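Local coordinates for protein phenylalanine ammonia-lyase (Rhodosporidium toruloides, PDB 1Y2M) that catalyses the non-oxidative deamination of L-phenylalanine and L-tyrosine to trans-cinnamic acid and p-coumaric acid, working as a homotetramer, at residues F668-E672 with L673-A677; F542-K545 with K546-P550. All coordinates share one frame; numbering follows the deposited sequence.

Contact 1. Residues F668-E672 with L673-A677; sequences FVREE and LGVKA
Leu673 N donates to Phe668 O at 2.9 Å, a pi-type turn that widens the end of the helix, and Val675 N then reaches back across six residues to Val669 O at 3.0 Å. Gly674 lies between these two amides with a positive phi of 74°, a conformation glycine takes most easily, and its N makes only a weak bond to Glu671 O.

The same wide turn brings Leu673 over Phe668, five residues back: its CG sits above one face of the ring, toward the rim, in a CH-pi contact 4.3 Å from the centroid. Val669 CG1 meets Val675 CB at 3.7 Å, two compact branched side chains that Ile698 of helix 691-703 also packs against.

Arg670 bends at chi2 (-87°), which turns its guanidinium back along the departing chain. NH1 bonds to Val675 O at 2.8 Å, approaching from above the carbonyl plane, while Ala677 N lies 3.3 Å over the centre of the flat group. NH2 forms a salt bridge with Asp536 of helix 506-560, so the guanidinium is held in its rotation from both ends and its buried charge is probably balanced.

On the more open side Lys676 folds back, and its NZ makes weak bonds to Arg670 O and Gly674 O; a water carries it on to Glu671 O. The long, flexible lysine thus ties a carbonyl of the last helical turn to one just past it. A glycine of positive phi at C', where the chain reverses, is characteristic of a helix C-terminus; this one resembles a Schellman motif, but the outer bond from Val675 N goes to Val669 O, one residue beyond Arg670 O.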
loop_
_atom_site.group_PDB
_atom_site.type_symbol
_atom_site.label_atom_id
_atom_site.label_comp_id
_atom_site.label_asym_id
_atom_site.label_seq_id
_atom_site.Cartn_x
_atom_site.Cartn_y
_atom_site.Cartn_z
ATOM N N PHE B 668 -10.898 -32.195 -19.930
ATOM C CA PHE B 668 -9.609 -31.611 -20.315
ATOM C C PHE B 668 -8.531 -31.921 -19.309
ATOM O O PHE B 668 -7.426 -32.325 -19.654
ATOM C CB PHE B 668 -9.746 -30.098 -20.451
ATOM C CG PHE B 668 -8.459 -29.394 -20.758
ATOM C CD1 PHE B 668 -7.814 -29.598 -21.987
ATOM C CD2 PHE B 668 -7.886 -28.516 -19.822
ATOM C CE1 PHE B 668 -6.605 -28.944 -22.287
ATOM C CE2 PHE B 668 -6.705 -27.869 -20.118
ATOM C CZ PHE B 668 -6.066 -28.068 -21.358
ATOM N N VAL B 669 -8.846 -31.739 -18.027
ATOM C CA VAL B 669 -7.831 -31.916 -16.994
ATOM C C VAL B 669 -7.568 -33.413 -16.744
ATOM O O VAL B 669 -6.408 -33.866 -16.674
ATOM C CB VAL B 669 -8.228 -31.205 -15.704
ATOM C CG1 VAL B 669 -7.211 -31.511 -14.644
ATOM C CG2 VAL B 669 -8.259 -29.734 -15.929
ATOM N N ARG B 670 -8.621 -34.201 -16.612
ATOM C CA ARG B 670 -8.501 -35.584 -16.257
ATOM C C ARG B 670 -7.883 -36.412 -17.396
ATOM O O ARG B 670 -7.094 -37.337 -17.151
ATOM C CB ARG B 670 -9.896 -36.123 -15.863
ATOM C CG ARG B 670 -10.369 -35.731 -14.462
ATOM C CD ARG B 670 -9.858 -36.736 -13.431
ATOM N NE ARG B 670 -10.362 -36.432 -12.084
ATOM C CZ ARG B 670 -9.786 -35.617 -11.234
ATOM N NH1 ARG B 670 -8.684 -34.961 -11.553
ATOM N NH2 ARG B 670 -10.306 -35.463 -10.029
ATOM N N GLU B 671 -8.266 -36.110 -18.636
ATOM C CA GLU B 671 -7.825 -36.876 -19.792
ATOM C C GLU B 671 -6.693 -36.202 -20.516
ATOM O O GLU B 671 -5.611 -36.784 -20.626
ATOM C CB GLU B 671 -8.963 -37.117 -20.752
ATOM C CG GLU B 671 -10.138 -37.821 -20.148
ATOM C CD GLU B 671 -9.801 -38.994 -19.247
ATOM O OE1 GLU B 671 -8.901 -39.795 -19.565
ATOM O OE2 GLU B 671 -10.495 -39.149 -18.215
ATOM N N GLU B 672 -6.873 -34.985 -21.032
ATOM C CA GLU B 672 -5.797 -34.404 -21.831
ATOM C C GLU B 672 -4.564 -34.068 -21.023
ATOM O O GLU B 672 -3.433 -34.303 -21.485
ATOM C CB GLU B 672 -6.233 -33.151 -22.582
ATOM C CG GLU B 672 -7.170 -33.421 -23.734
ATOM C CD GLU B 672 -7.436 -32.178 -24.590
ATOM O OE1 GLU B 672 -6.485 -31.648 -25.223
ATOM O OE2 GLU B 672 -8.605 -31.746 -24.666
ATOM N N LEU B 673 -4.756 -33.556 -19.801
ATOM C CA LEU B 673 -3.636 -33.228 -18.925
ATOM C C LEU B 673 -3.175 -34.412 -18.084
ATOM O O LEU B 673 -2.087 -34.368 -17.497
ATOM C CB LEU B 673 -3.968 -32.055 -18.009
ATOM C CG LEU B 673 -4.358 -30.744 -18.666
ATOM C CD1 LEU B 673 -4.395 -29.625 -17.622
ATOM C CD2 LEU B 673 -3.464 -30.423 -19.859
ATOM N N GLY B 674 -3.977 -35.462 -18.007
ATOM C CA GLY B 674 -3.593 -36.655 -17.275
ATOM C C GLY B 674 -3.632 -36.554 -15.765
ATOM O O GLY B 674 -3.038 -37.406 -15.095
ATOM N N VAL B 675 -4.324 -35.545 -15.230
ATOM C CA VAL B 675 -4.385 -35.273 -13.796
ATOM C C VAL B 675 -5.582 -36.016 -13.217
ATOM O O VAL B 675 -6.714 -35.616 -13.472
ATOM C CB VAL B 675 -4.520 -33.763 -13.494
ATOM C CG1 VAL B 675 -4.677 -33.556 -12.043
ATOM C CG2 VAL B 675 -3.279 -33.001 -14.007
ATOM N N LYS B 676 -5.307 -37.065 -12.436
ATOM C CA LYS B 676 -6.292 -38.030 -11.970
ATOM C C LYS B 676 -6.716 -37.657 -10.537
ATOM O O LYS B 676 -5.989 -37.003 -9.767
ATOM C CB LYS B 676 -5.737 -39.455 -11.996
ATOM C CG LYS B 676 -5.279 -39.950 -13.385
ATOM C CD LYS B 676 -6.336 -39.683 -14.526
ATOM C CE LYS B 676 -6.066 -40.259 -15.936
ATOM N NZ LYS B 676 -4.923 -39.632 -16.535
ATOM N N ALA B 677 -7.882 -38.140 -10.153
ATOM C CA ALA B 677 -8.230 -38.190 -8.731
ATOM C C ALA B 677 -7.119 -38.936 -7.968
ATOM O O ALA B 677 -6.445 -39.802 -8.531
ATOM C CB ALA B 677 -9.527 -38.888 -8.548
HETATM O O HOH W 1 -4.680 -39.198 -19.531
#

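Contact 2. Residues F542-K545 with K546-P550; sequences FEFK and KQFGP
Lys546 NZ forms a salt bridge with Glu543 OE2 at 3.1 Å, on the syn side of the carboxylate but tilted 24° out of its plane, an i to i+3 pair on the surface of the long helix 506-560. The extended lysine chain runs beside the glutamate, which bends at chi2 (-65°) to bring its carboxylate alongside. Tyr657 OH also hydrogen-bonds to OE2, so this oxygen is gripped by two partners and the negative charge is probably well stabilised.

Alpha-helical bonds continue beneath, from Lys546 N to Phe542 O at 3.1 Å and from Gly549 N to Lys545 O, also at 3.1 Å. Pro550 has no N-H to offer the preceding turn, and the helix kinks there; Gly549, lacking a CB, avoids crowding the proline CD. Near the polar side, a water links Glu543 O to Gln547 NE2.

Phe544 and Phe548, one turn apart, point the same way, and their rings pack on Trp597 and on helix 619-646, where large flat side chains suit the apolar interface. Their rings are inclined by 29° and slid apart, with centroids 5.0 Å from each other and little overlap. The closer fit comes from the aliphatic stem: Phe548 CB lies over the Phe544 ring face, 3.5 Å from Phe544 CE2.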
loop_
_atom_site.group_PDB
_atom_site.type_symbol
_atom_site.label_atom_id
_atom_site.label_comp_id
_atom_site.label_asym_id
_atom_site.label_seq_id
_atom_site.Cartn_x
_atom_site.Cartn_y
_atom_site.Cartn_z
ATOM N N PHE B 542 -23.070 -39.909 -4.534
ATOM C CA PHE B 542 -24.303 -40.136 -5.298
ATOM C C PHE B 542 -24.499 -41.590 -5.705
ATOM O O PHE B 542 -25.612 -42.124 -5.585
ATOM C CB PHE B 542 -24.321 -39.260 -6.535
ATOM C CG PHE B 542 -24.720 -37.823 -6.271
ATOM C CD1 PHE B 542 -24.759 -37.287 -4.993
ATOM C CD2 PHE B 542 -25.059 -37.008 -7.338
ATOM C CE1 PHE B 542 -25.113 -35.935 -4.771
ATOM C CE2 PHE B 542 -25.416 -35.683 -7.137
ATOM C CZ PHE B 542 -25.442 -35.150 -5.860
ATOM N N GLU B 543 -23.426 -42.248 -6.166
ATOM C CA GLU B 543 -23.527 -43.681 -6.515
ATOM C C GLU B 543 -23.885 -44.534 -5.313
ATOM O O GLU B 543 -24.729 -45.446 -5.411
ATOM C CB GLU B 543 -22.233 -44.219 -7.126
ATOM C CG GLU B 543 -21.920 -43.600 -8.456
ATOM C CD GLU B 543 -22.943 -43.938 -9.498
ATOM O OE1 GLU B 543 -23.184 -45.136 -9.719
ATOM O OE2 GLU B 543 -23.546 -43.014 -10.069
ATOM N N PHE B 544 -23.271 -44.206 -4.174
ATOM C CA PHE B 544 -23.566 -44.889 -2.909
ATOM C C PHE B 544 -25.052 -44.743 -2.526
ATOM O O PHE B 544 -25.729 -45.713 -2.210
ATOM C CB PHE B 544 -22.699 -44.298 -1.804
ATOM C CG PHE B 544 -23.006 -44.868 -0.450
ATOM C CD1 PHE B 544 -22.432 -46.030 -0.025
ATOM C CD2 PHE B 544 -23.846 -44.185 0.407
ATOM C CE1 PHE B 544 -22.741 -46.539 1.237
ATOM C CE2 PHE B 544 -24.173 -44.715 1.659
ATOM C CZ PHE B 544 -23.595 -45.887 2.058
ATOM N N LYS B 545 -25.540 -43.504 -2.529
ATOM C CA LYS B 545 -26.920 -43.214 -2.161
ATOM C C LYS B 545 -27.926 -43.978 -3.062
ATOM O O LYS B 545 -28.982 -44.415 -2.589
ATOM C CB LYS B 545 -27.177 -41.709 -2.214
ATOM C CG LYS B 545 -26.551 -40.963 -1.072
ATOM C CD LYS B 545 -26.750 -39.461 -1.194
ATOM C CE LYS B 545 -26.169 -38.743 0.045
ATOM N NZ LYS B 545 -26.474 -37.275 0.038
ATOM N N LYS B 546 -27.610 -44.162 -4.344
ATOM C CA LYS B 546 -28.517 -44.928 -5.224
ATOM C C LYS B 546 -28.757 -46.294 -4.671
ATOM O O LYS B 546 -29.861 -46.844 -4.772
ATOM C CB LYS B 546 -27.920 -45.147 -6.615
ATOM C CG LYS B 546 -27.971 -44.003 -7.557
ATOM C CD LYS B 546 -27.261 -44.427 -8.849
ATOM C CE LYS B 546 -27.376 -43.351 -9.929
ATOM N NZ LYS B 546 -26.401 -43.600 -11.056
ATOM N N GLN B 547 -27.690 -46.893 -4.156
ATOM C CA GLN B 547 -27.791 -48.251 -3.635
ATOM C C GLN B 547 -28.201 -48.306 -2.181
ATOM O O GLN B 547 -28.880 -49.224 -1.752
ATOM C CB GLN B 547 -26.457 -48.936 -3.773
ATOM C CG GLN B 547 -26.223 -49.402 -5.187
ATOM C CD GLN B 547 -25.214 -50.489 -5.201
ATOM O OE1 GLN B 547 -25.477 -51.646 -4.775
ATOM N NE2 GLN B 547 -24.044 -50.143 -5.658
ATOM N N PHE B 548 -27.789 -47.316 -1.411
ATOM C CA PHE B 548 -28.052 -47.392 0.002
ATOM C C PHE B 548 -29.475 -47.038 0.424
ATOM O O PHE B 548 -30.006 -47.640 1.378
ATOM C CB PHE B 548 -27.039 -46.607 0.818
ATOM C CG PHE B 548 -26.946 -47.114 2.233
ATOM C CD1 PHE B 548 -26.666 -48.464 2.483
ATOM C CD2 PHE B 548 -27.190 -46.287 3.267
ATOM C CE1 PHE B 548 -26.617 -48.954 3.769
ATOM C CE2 PHE B 548 -27.148 -46.753 4.560
ATOM C CZ PHE B 548 -26.859 -48.089 4.825
ATOM N N GLY B 549 -30.106 -46.096 -0.284
ATOM C CA GLY B 549 -31.542 -45.822 -0.063
ATOM C C GLY B 549 -32.418 -47.066 0.010
ATOM O O GLY B 549 -33.148 -47.282 0.992
ATOM N N PRO B 550 -32.402 -47.898 -1.036
ATOM C CA PRO B 550 -33.092 -49.169 -1.014
ATOM C C PRO B 550 -32.660 -50.149 0.079
ATOM O O PRO B 550 -33.489 -50.890 0.634
ATOM C CB PRO B 550 -32.781 -49.747 -2.405
ATOM C CG PRO B 550 -32.611 -48.549 -3.239
ATOM C CD PRO B 550 -31.865 -47.592 -2.380
HETATM O O HOH W 2 -23.984 -47.893 -6.953
#

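Overall arrangement
Following the chain from the N terminus, contact 2 comes first, one turn against the next within helix 506-560, and closes before contact 1 opens at the end of helix 662-672. They are in series, neither nested nor crossing, and each is local; contact 1 turns the chain out of its helix into the loop before helix 681-684, whereas contact 2 closes no loop. Their centres lie 27 Å apart and their nearest atoms about 13 Å, without touching. Two long helices connect them: contact 1 rests on helix 506-560 through Leu532 and Asp536, upstream of 542-550, and both contacts pack on helix 619-646, near Trp645 and Leu636 respectively.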